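Putative exonuclease (Eubacterium rectale, PDB 3L0A) is a zinc-binding protein of the PDDEXK nuclease clan, probably a hydrolase, whose exonuclease activity is only putative. Local coordinates at residues Ala148-Leu153 against Glu201-Ile206. Numbering follows the deposited sequence.
Sequences ASITDL and EPDIRI
Ile150 and Asp203 form the closest backbone approach, 7.4 Å between their CA atoms, where the loop after strand 140-147 passes the start of strand 204-209. The Ile150 side chain points across this gap. Its CG1 lies anti to the carbonyl carbon (chi1 -70°), and CD1 at the end of that branch reaches the backbone just before the strand, 3.7 Å from Asp203 O. The same methyl lies 3.9 Å from Arg205 CG, with Arg205 CB equally near; these two side chains cross at about a right angle. Asp203 OD2 lies 3.8 Å from Ile150 CB. One water links the segments: it accepts from Ile150 N at 2.9 Å and donates to Asp203 OD2, a modelled bond so short that its exact length is doubtful. Within the PDDEXK-like domain, strand 191-197 runs between strands 140-147 and 204-209 in the mixed sheet, and the Ile150 side chain also touches Thr197 on it. The other carboxylate oxygen, Asp203 OD1, forms a salt bridge with Arg251 of the second subunit, so the carboxylate serves both loop and subunit interface. Leu262 of that subunit packs on Ile150. In the loop, Ser149 OG accepts from Asp152 N at 3.2 Å, an ST motif that ties the turn carrying Ile150 and Thr151.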
ATOM      1  N   ALA A 148      -6.574  -6.398  11.916  1.00 21.30           N
ATOM      2  CA  ALA A 148      -6.291  -6.785  10.528  1.00 20.84           C
ATOM      3  C   ALA A 148      -5.684  -8.175  10.445  1.00 20.72           C
ATOM      4  O   ALA A 148      -6.053  -9.006   9.570  1.00 21.35           O
ATOM      5  CB  ALA A 148      -5.336  -5.712   9.825  1.00 21.35           C
ATOM      6  N   SER A 149      -4.761  -8.442  11.359  1.00 20.96           N
ATOM      7  CA  SER A 149      -4.016  -9.706  11.405  1.00 21.58           C
ATOM      8  C   SER A 149      -3.555 -10.091  12.794  1.00 20.86           C
ATOM      9  O   SER A 149      -3.069  -9.253  13.556  1.00 20.65           O
ATOM     10  CB  SER A 149      -2.753  -9.626  10.514  1.00 22.32           C
ATOM     11  OG  SER A 149      -2.283 -10.940  10.181  1.00 23.32           O
ATOM     12  N   ILE A 150      -3.696 -11.389  13.097  1.00 20.36           N
ATOM     13  CA  ILE A 150      -3.101 -12.034  14.257  1.00 20.20           C
ATOM     14  C   ILE A 150      -1.663 -12.505  13.998  1.00 21.05           C
ATOM     15  O   ILE A 150      -0.799 -12.368  14.851  1.00 20.86           O
ATOM     16  CB  ILE A 150      -3.943 -13.283  14.650  1.00 19.89           C
ATOM     17  CG1 ILE A 150      -5.305 -12.856  15.239  1.00 18.09           C
ATOM     18  CG2 ILE A 150      -3.176 -14.159  15.580  1.00 19.07           C
ATOM     19  CD1 ILE A 150      -6.320 -14.002  15.381  1.00 17.41           C
ATOM     20  N   THR A 151      -1.409 -13.080  12.822  1.00 22.86           N
ATOM     21  CA  THR A 151      -0.108 -13.718  12.512  1.00 23.31           C
ATOM     22  C   THR A 151       0.989 -12.797  11.968  1.00 24.33           C
ATOM     23  O   THR A 151       2.164 -13.168  11.997  1.00 24.51           O
ATOM     24  CB  THR A 151      -0.296 -14.817  11.481  1.00 23.00           C
ATOM     25  OG1 THR A 151      -1.025 -14.262  10.395  1.00 21.26           O
ATOM     26  CG2 THR A 151      -1.089 -15.969  12.074  1.00 23.60           C
ATOM     27  N   ASP A 152       0.618 -11.620  11.454  1.00 25.57           N
ATOM     28  CA  ASP A 152       1.604 -10.690  10.924  1.00 25.56           C
ATOM     29  C   ASP A 152       2.534 -10.202  12.011  1.00 25.66           C
ATOM     30  O   ASP A 152       2.086  -9.745  13.070  1.00 24.20           O
ATOM     31  CB  ASP A 152       0.962  -9.497  10.233  1.00 26.64           C
ATOM     32  CG  ASP A 152       0.513  -9.803   8.775  1.00 28.95           C
ATOM     33  OD1 ASP A 152       0.729 -10.899   8.208  1.00 34.09           O
ATOM     34  OD2 ASP A 152      -0.087  -8.906   8.186  1.00 34.87           O
ATOM     35  N   LEU A 153       3.839 -10.312  11.696  1.00 26.14           N
ATOM     36  CA  LEU A 153       4.947  -9.778  12.490  1.00 26.15           C
ATOM     37  C   LEU A 153       5.360  -8.427  11.917  1.00 27.79           C
ATOM     38  O   LEU A 153       5.258  -8.212  10.681  1.00 28.35           O
ATOM     39  CB  LEU A 153       6.125 -10.757  12.487  1.00 25.34           C
ATOM     40  CG  LEU A 153       5.868 -12.190  13.010  1.00 24.70           C
ATOM     41  CD1 LEU A 153       7.174 -13.005  13.207  1.00 23.34           C
ATOM     42  CD2 LEU A 153       5.081 -12.170  14.294  1.00 15.32           C
ATOM     43  N   GLU A 201     -12.108 -14.561   5.192  1.00 27.07           N
ATOM     44  CA  GLU A 201     -12.551 -15.526   6.207  1.00 24.41           C
ATOM     45  C   GLU A 201     -11.780 -15.127   7.452  1.00 23.24           C
ATOM     46  O   GLU A 201     -10.571 -15.189   7.463  1.00 22.70           O
ATOM     47  CB  GLU A 201     -12.197 -16.945   5.832  1.00 24.84           C
ATOM     48  CG  GLU A 201     -13.132 -17.569   4.807  1.00 24.87           C
ATOM     49  CD  GLU A 201     -14.495 -17.856   5.363  1.00 27.35           C
ATOM     50  OE1 GLU A 201     -14.637 -18.024   6.600  1.00 25.92           O
ATOM     51  OE2 GLU A 201     -15.434 -17.941   4.548  1.00 32.91           O
ATOM     52  N   PRO A 202     -12.472 -14.646   8.484  1.00 22.31           N
ATOM     53  CA  PRO A 202     -11.781 -14.217   9.675  1.00 22.87           C
ATOM     54  C   PRO A 202     -10.938 -15.322  10.323  1.00 22.71           C
ATOM     55  O   PRO A 202     -11.358 -16.462  10.398  1.00 23.45           O
ATOM     56  CB  PRO A 202     -12.918 -13.809  10.611  1.00 23.19           C
ATOM     57  CG  PRO A 202     -14.102 -13.614   9.728  1.00 22.85           C
ATOM     58  CD  PRO A 202     -13.927 -14.426   8.565  1.00 21.94           C
ATOM     59  N   ASP A 203      -9.751 -14.949  10.757  1.00 22.82           N
ATOM     60  CA  ASP A 203      -8.880 -15.778  11.585  1.00 23.86           C
ATOM     61  C   ASP A 203      -9.354 -15.627  13.010  1.00 23.09           C
ATOM     62  O   ASP A 203      -9.475 -14.512  13.466  1.00 24.28           O
ATOM     63  CB  ASP A 203      -7.455 -15.216  11.476  1.00 24.09           C
ATOM     64  CG  ASP A 203      -6.371 -16.214  11.828  1.00 24.93           C
ATOM     65  OD1 ASP A 203      -6.632 -17.410  11.875  1.00 25.24           O
ATOM     66  OD2 ASP A 203      -5.225 -15.775  12.034  1.00 27.91           O
ATOM     67  N   ILE A 204      -9.614 -16.716  13.718  1.00 22.44           N
ATOM     68  CA  ILE A 204      -9.925 -16.652  15.150  1.00 21.62           C
ATOM     69  C   ILE A 204      -8.920 -17.449  16.000  1.00 21.59           C
ATOM     70  O   ILE A 204      -8.575 -18.596  15.624  1.00 21.56           O
ATOM     71  CB  ILE A 204     -11.376 -17.185  15.511  1.00 21.69           C
ATOM     72  CG1 ILE A 204     -11.456 -18.721  15.410  1.00 20.98           C
ATOM     73  CG2 ILE A 204     -12.458 -16.467  14.683  1.00 23.10           C
ATOM     74  CD1 ILE A 204     -12.844 -19.304  15.455  1.00 14.01           C
ATOM     75  N   ARG A 205      -8.523 -16.857  17.150  1.00 20.84           N
ATOM     76  CA  ARG A 205      -7.599 -17.444  18.133  1.00 20.50           C
ATOM     77  C   ARG A 205      -7.884 -16.922  19.528  1.00 20.01           C
ATOM     78  O   ARG A 205      -8.175 -15.740  19.695  1.00 20.60           O
ATOM     79  CB  ARG A 205      -6.138 -17.030  17.856  1.00 20.34           C
ATOM     80  CG  ARG A 205      -5.474 -17.569  16.624  1.00 19.38           C
ATOM     81  CD  ARG A 205      -5.391 -19.040  16.597  1.00 22.74           C
ATOM     82  NE  ARG A 205      -4.717 -19.512  15.383  1.00 24.23           N
ATOM     83  CZ  ARG A 205      -4.438 -20.801  15.155  1.00 25.74           C
ATOM     84  NH1 ARG A 205      -4.774 -21.737  16.040  1.00 26.50           N
ATOM     85  NH2 ARG A 205      -3.815 -21.163  14.041  1.00 24.70           N
ATOM     86  N   ILE A 206      -7.719 -17.782  20.526  1.00 19.57           N
ATOM     87  CA  ILE A 206      -7.527 -17.382  21.923  1.00 19.13           C
ATOM     88  C   ILE A 206      -6.025 -17.355  22.201  1.00 19.69           C
ATOM     89  O   ILE A 206      -5.351 -18.366  22.022  1.00 22.33           O
ATOM     90  CB  ILE A 206      -8.216 -18.380  22.885  1.00 18.84           C
ATOM     91  CG1 ILE A 206      -9.742 -18.309  22.751  1.00 17.85           C
ATOM     92  CG2 ILE A 206      -7.883 -18.058  24.322  1.00 19.13           C
ATOM     93  CD1 ILE A 206     -10.346 -16.815  22.886  1.00 15.19           C
TER
HETATM   94  O   HOH W   1      -4.467 -13.554  11.275  1.00 18.37           O